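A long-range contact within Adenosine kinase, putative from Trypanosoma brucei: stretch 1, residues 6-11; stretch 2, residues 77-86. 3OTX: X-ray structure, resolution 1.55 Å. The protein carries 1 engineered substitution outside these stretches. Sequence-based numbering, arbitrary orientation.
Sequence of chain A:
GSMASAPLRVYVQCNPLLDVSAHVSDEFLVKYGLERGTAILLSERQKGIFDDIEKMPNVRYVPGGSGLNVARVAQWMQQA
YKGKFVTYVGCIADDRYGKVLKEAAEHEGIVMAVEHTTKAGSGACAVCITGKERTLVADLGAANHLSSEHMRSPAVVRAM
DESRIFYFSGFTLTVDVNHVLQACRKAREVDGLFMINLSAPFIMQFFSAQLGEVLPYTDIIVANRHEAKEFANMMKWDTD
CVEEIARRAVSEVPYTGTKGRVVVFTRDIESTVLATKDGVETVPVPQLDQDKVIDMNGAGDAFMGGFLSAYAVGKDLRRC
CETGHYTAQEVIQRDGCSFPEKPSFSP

Stretch 1 (6-11) APLRVY
Stretch 2, residues 77-86: MQQAYKGKFV

The two stretches run parallel, with CA-CA separations of 7.7 Å for Ala6 and Tyr81, 4.8 Å for Arg9 and Phe85, and 4.7 Å for Val10 and Val86; together they bury 504 Å². Phe85, Pro7 and Arg9 contribute most.

Residues 6 to 10 are extended (phi/psi of Pro7 -68/146, Val10 -116/134). Stretch 2 enters through a type II turn from Tyr81 to Lys84, closed by Lys84 N to Tyr81 O at 2.9 Å; Gly83 takes the positive phi (81/-8) that glycine tolerates well. Phe85 (-133/-72) then leads into Val86 (-104/134), which forms a parallel bridge with Val10. The register is fixed by Val10 N donating to Phe85 O (2.9 Å, 172°) and supported by a CA-H...O contact from Val86 CA to Val10 O (3.3 Å). Both valines, chi1 t, lie on the same sheet face, with Val10 CB 4.2 Å from Val86 CG2.

Although the CA-to-CB bond of Phe85 points away, chi1 179° and chi2 34° bring its buried ring back to stretch 1: CE1 lies 3.5 Å from Val10 CG2, and Leu8 O meets the ring edge, 3.3 Å from CE1. Pro7, pointing toward stretch 2 with a C-gamma endo pucker, serves two aromatics. Its CD sits 3.4 Å from the Tyr81 ring centroid, 10° off the normal, and its CG 4.2 Å from the Phe85 centroid, 28° off; a compact, apolar ring suits both faces.

Arg9 starts sideways (chi1 -68°, chi2 -91°, chi3 -61°, chi4 -170°), but its end approaches the turn. NH1 donates a weak hydrogen bond to Gly83 O (3.4 Å, 127°), CD reaches Lys84 O at 3.2 Å, and Phe85 O lies over the guanidinium face. One water bridges the backbones, donating to Pro7 O and Lys84 O, its O 2.7 Å from each.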

ATOM      1  N   ALA A   6      16.481  -8.198 -15.754  1.00 29.56           N
ATOM      2  CA  ALA A   6      15.093  -8.762 -15.565  1.00 32.18           C
ATOM      3  C   ALA A   6      14.699  -8.801 -14.094  1.00 27.33           C
ATOM      4  O   ALA A   6      15.347  -9.481 -13.299  1.00 30.97           O
ATOM      5  CB  ALA A   6      15.000 -10.150 -16.156  1.00 36.07           C
ATOM      6  N   PRO A   7      13.617  -8.093 -13.723  1.00 23.79           N
ATOM      7  CA  PRO A   7      13.264  -7.967 -12.317  1.00 21.74           C
ATOM      8  C   PRO A   7      12.811  -9.280 -11.743  1.00 22.29           C
ATOM      9  O   PRO A   7      12.143 -10.067 -12.435  1.00 21.84           O
ATOM     10  CB  PRO A   7      12.072  -7.001 -12.329  1.00 22.60           C
ATOM     11  CG  PRO A   7      11.484  -7.131 -13.693  1.00 27.52           C
ATOM     12  CD  PRO A   7      12.656  -7.409 -14.598  1.00 19.58           C
ATOM     13  N   LEU A   8      13.129  -9.477 -10.464  1.00 18.98           N
ATOM     14  CA  LEU A   8      12.527 -10.553  -9.695  1.00 18.51           C
ATOM     15  C   LEU A   8      11.020 -10.386  -9.700  1.00 16.76           C
ATOM     16  O   LEU A   8      10.494  -9.260  -9.670  1.00 19.19           O
ATOM     17  CB  LEU A   8      12.988 -10.519  -8.251  1.00 18.79           C
ATOM     18  CG  LEU A   8      14.487 -10.756  -8.021  1.00 24.92           C
ATOM     19  CD1 LEU A   8      14.790 -10.538  -6.555  1.00 29.67           C
ATOM     20  CD2 LEU A   8      14.928 -12.163  -8.485  1.00 26.61           C
ATOM     21  N   ARG A   9      10.325 -11.508  -9.734  1.00 17.42           N
ATOM     22  CA  ARG A   9       8.852 -11.497  -9.664  1.00 15.21           C
ATOM     23  C   ARG A   9       8.341 -11.062  -8.289  1.00 17.16           C
ATOM     24  O   ARG A   9       8.861 -11.462  -7.233  1.00 16.17           O
ATOM     25  CB  ARG A   9       8.306 -12.883 -10.044  1.00 17.34           C
ATOM     26  CG  ARG A   9       8.530 -13.254 -11.519  1.00 25.01           C
ATOM     27  CD  ARG A   9       7.342 -12.813 -12.364  1.00 40.86           C
ATOM     28  NE  ARG A   9       6.089 -13.452 -11.949  1.00 56.06           N
ATOM     29  CZ  ARG A   9       4.942 -13.396 -12.627  1.00 67.99           C
ATOM     30  NH1 ARG A   9       4.855 -12.740 -13.776  1.00 73.11           N
ATOM     31  NH2 ARG A   9       3.868 -14.006 -12.155  1.00 73.03           N
ATOM     32  N   VAL A  10       7.313 -10.210  -8.333  1.00 13.32           N
ATOM     33  CA  VAL A  10       6.741  -9.585  -7.167  1.00 11.37           C
ATOM     34  C   VAL A  10       5.308 -10.063  -7.002  1.00 14.53           C
ATOM     35  O   VAL A  10       4.540 -10.128  -7.983  1.00 14.73           O
ATOM     36  CB  VAL A  10       6.791  -8.035  -7.304  1.00 12.24           C
ATOM     37  CG1 VAL A  10       6.027  -7.386  -6.169  1.00 15.31           C
ATOM     38  CG2 VAL A  10       8.257  -7.530  -7.278  1.00 14.16           C
ATOM     39  N   TYR A  11       4.965 -10.423  -5.772  1.00 12.52           N
ATOM     40  CA  TYR A  11       3.620 -10.814  -5.396  1.00 10.31           C
ATOM     41  C   TYR A  11       3.064  -9.738  -4.503  1.00 12.51           C
ATOM     42  O   TYR A  11       3.675  -9.435  -3.463  1.00 12.19           O
ATOM     43  CB  TYR A  11       3.696 -12.132  -4.608  1.00 11.68           C
ATOM     44  CG  TYR A  11       2.371 -12.668  -4.101  1.00  9.61           C
ATOM     45  CD1 TYR A  11       1.721 -13.692  -4.821  1.00 13.20           C
ATOM     46  CD2 TYR A  11       1.794 -12.194  -2.909  1.00 10.99           C
ATOM     47  CE1 TYR A  11       0.502 -14.200  -4.392  1.00 13.15           C
ATOM     48  CE2 TYR A  11       0.550 -12.707  -2.459  1.00 12.00           C
ATOM     49  CZ  TYR A  11      -0.078 -13.701  -3.215  1.00 12.59           C
ATOM     50  OH  TYR A  11      -1.274 -14.212  -2.756  1.00 13.58           O
ATOM     51  N   MET A  77       7.158   1.145 -13.970  1.00 15.63           N
ATOM     52  CA  MET A  77       8.616   1.313 -13.980  1.00 16.57           C
ATOM     53  C   MET A  77       9.361   0.170 -14.649  1.00 18.91           C
ATOM     54  O   MET A  77      10.586   0.250 -14.801  1.00 22.29           O
ATOM     55  CB  MET A  77       9.132   1.418 -12.555  1.00 16.64           C
ATOM     56  CG  MET A  77       8.829   2.733 -11.862  1.00 19.81           C
ATOM     57  SD  MET A  77       9.574   4.174 -12.633  1.00 19.78           S
ATOM     58  CE  MET A  77      11.320   3.924 -12.246  1.00 21.43           C
ATOM     59  N   GLN A  78       8.650  -0.902 -14.998  1.00 19.63           N
ATOM     60  CA  GLN A  78       9.263  -2.067 -15.630  1.00 19.17           C
ATOM     61  C   GLN A  78       8.449  -2.470 -16.874  1.00 19.37           C
ATOM     62  O   GLN A  78       7.945  -3.574 -16.959  1.00 18.64           O
ATOM     63  CB  GLN A  78       9.352  -3.229 -14.622  1.00 20.13           C
ATOM     64  CG  GLN A  78      10.324  -2.983 -13.432  1.00 21.18           C
ATOM     65  CD  GLN A  78      11.785  -2.887 -13.853  1.00 24.28           C
ATOM     66  OE1 GLN A  78      12.132  -3.222 -14.968  1.00 24.68           O
ATOM     67  NE2 GLN A  78      12.641  -2.389 -12.956  1.00 27.45           N
ATOM     68  N   GLN A  79       8.266  -1.554 -17.819  1.00 23.91           N
ATOM     69  CA  GLN A  79       7.315  -1.817 -18.892  1.00 25.73           C
ATOM     70  C   GLN A  79       7.795  -2.867 -19.907  1.00 25.38           C
ATOM     71  O   GLN A  79       6.997  -3.373 -20.675  1.00 28.10           O
ATOM     72  CB  GLN A  79       6.853  -0.532 -19.572  1.00 27.96           C
ATOM     73  CG  GLN A  79       5.892   0.299 -18.722  1.00 29.87           C
ATOM     74  CD  GLN A  79       5.516   1.563 -19.425  1.00 34.38           C
ATOM     75  OE1 GLN A  79       5.276   1.549 -20.628  1.00 36.23           O
ATOM     76  NE2 GLN A  79       5.455   2.673 -18.689  1.00 27.33           N
ATOM     77  N   ALA A  80       9.068  -3.228 -19.865  1.00 24.23           N
ATOM     78  CA  ALA A  80       9.537  -4.331 -20.709  1.00 21.39           C
ATOM     79  C   ALA A  80       9.069  -5.713 -20.193  1.00 22.31           C
ATOM     80  O   ALA A  80       9.251  -6.744 -20.880  1.00 27.09           O
ATOM     81  CB  ALA A  80      11.064  -4.285 -20.917  1.00 24.02           C
ATOM     82  N   TYR A  81       8.441  -5.737 -19.021  1.00 19.28           N
ATOM     83  CA  TYR A  81       8.117  -6.982 -18.338  1.00 19.43           C
ATOM     84  C   TYR A  81       6.647  -7.110 -18.011  1.00 17.61           C
ATOM     85  O   TYR A  81       6.274  -7.729 -17.036  1.00 17.62           O
ATOM     86  CB  TYR A  81       8.972  -7.121 -17.069  1.00 19.97           C
ATOM     87  CG  TYR A  81      10.412  -7.150 -17.438  1.00 23.46           C
ATOM     88  CD1 TYR A  81      10.988  -8.313 -17.939  1.00 25.89           C
ATOM     89  CD2 TYR A  81      11.191  -5.980 -17.381  1.00 23.40           C
ATOM     90  CE1 TYR A  81      12.318  -8.321 -18.347  1.00 24.60           C
ATOM     91  CE2 TYR A  81      12.521  -5.983 -17.784  1.00 23.44           C
ATOM     92  CZ  TYR A  81      13.061  -7.148 -18.255  1.00 28.27           C
ATOM     93  OH  TYR A  81      14.377  -7.131 -18.638  1.00 38.24           O
ATOM     94  N   LYS A  82       5.806  -6.540 -18.875  1.00 19.44           N
ATOM     95  CA  LYS A  82       4.361  -6.719 -18.725  1.00 19.56           C
ATOM     96  C   LYS A  82       4.051  -8.199 -18.791  1.00 18.04           C
ATOM     97  O   LYS A  82       4.600  -8.922 -19.631  1.00 20.22           O
ATOM     98  CB  LYS A  82       3.589  -5.956 -19.800  1.00 21.05           C
ATOM     99  CG  LYS A  82       3.688  -4.458 -19.640  1.00 21.28           C
ATOM    100  CD  LYS A  82       2.799  -3.716 -20.638  1.00 26.84           C
ATOM    101  CE  LYS A  82       3.105  -2.235 -20.560  1.00 42.66           C
ATOM    102  NZ  LYS A  82       2.423  -1.466 -21.637  1.00 53.40           N
ATOM    103  N   GLY A  83       3.223  -8.653 -17.867  1.00 16.91           N
ATOM    104  CA  GLY A  83       2.846 -10.067 -17.777  1.00 20.23           C
ATOM    105  C   GLY A  83       3.880 -10.922 -17.074  1.00 23.23           C
ATOM    106  O   GLY A  83       3.621 -12.109 -16.827  1.00 25.14           O
ATOM    107  N   LYS A  84       5.052 -10.335 -16.768  1.00 18.38           N
ATOM    108  CA  LYS A  84       6.211 -11.081 -16.313  1.00 19.58           C
ATOM    109  C   LYS A  84       6.826 -10.522 -15.060  1.00 19.63           C
ATOM    110  O   LYS A  84       7.994 -10.816 -14.774  1.00 25.57           O
ATOM    111  CB  LYS A  84       7.319 -11.098 -17.384  1.00 20.76           C
ATOM    112  CG  LYS A  84       6.938 -11.644 -18.754  1.00 29.59           C
ATOM    113  CD  LYS A  84       8.170 -11.563 -19.660  1.00 40.26           C
ATOM    114  CE  LYS A  84       7.813 -11.770 -21.117  1.00 47.67           C
ATOM    115  NZ  LYS A  84       8.894 -11.246 -21.995  1.00 47.77           N
ATOM    116  N   PHE A  85       6.079  -9.703 -14.323  1.00 14.48           N
ATOM    117  CA  PHE A  85       6.683  -9.010 -13.185  1.00 15.76           C
ATOM    118  C   PHE A  85       5.825  -9.099 -11.930  1.00 14.84           C
ATOM    119  O   PHE A  85       6.164  -9.845 -11.008  1.00 15.12           O
ATOM    120  CB  PHE A  85       7.045  -7.571 -13.591  1.00 17.12           C
ATOM    121  CG  PHE A  85       7.646  -6.746 -12.495  1.00 13.51           C
ATOM    122  CD1 PHE A  85       8.476  -7.292 -11.529  1.00 16.13           C
ATOM    123  CD2 PHE A  85       7.356  -5.384 -12.434  1.00 16.61           C
ATOM    124  CE1 PHE A  85       8.992  -6.474 -10.493  1.00 15.67           C
ATOM    125  CE2 PHE A  85       7.886  -4.561 -11.403  1.00 19.48           C
ATOM    126  CZ  PHE A  85       8.710  -5.100 -10.454  1.00 16.99           C
ATOM    127  N   VAL A  86       4.700  -8.393 -11.887  1.00 12.32           N
ATOM    128  CA  VAL A  86       3.856  -8.368 -10.707  1.00 13.30           C
ATOM    129  C   VAL A  86       2.605  -9.226 -10.850  1.00 12.24           C
ATOM    130  O   VAL A  86       1.948  -9.222 -11.894  1.00 13.40           O
ATOM    131  CB  VAL A  86       3.393  -6.907 -10.387  1.00 14.50           C
ATOM    132  CG1 VAL A  86       2.420  -6.879  -9.175  1.00 16.76           C
ATOM    133  CG2 VAL A  86       4.568  -5.955 -10.192  1.00 17.75           C
TER
HETATM  134  O   HOH W   1      10.666 -10.286 -14.715  1.00 19.78           O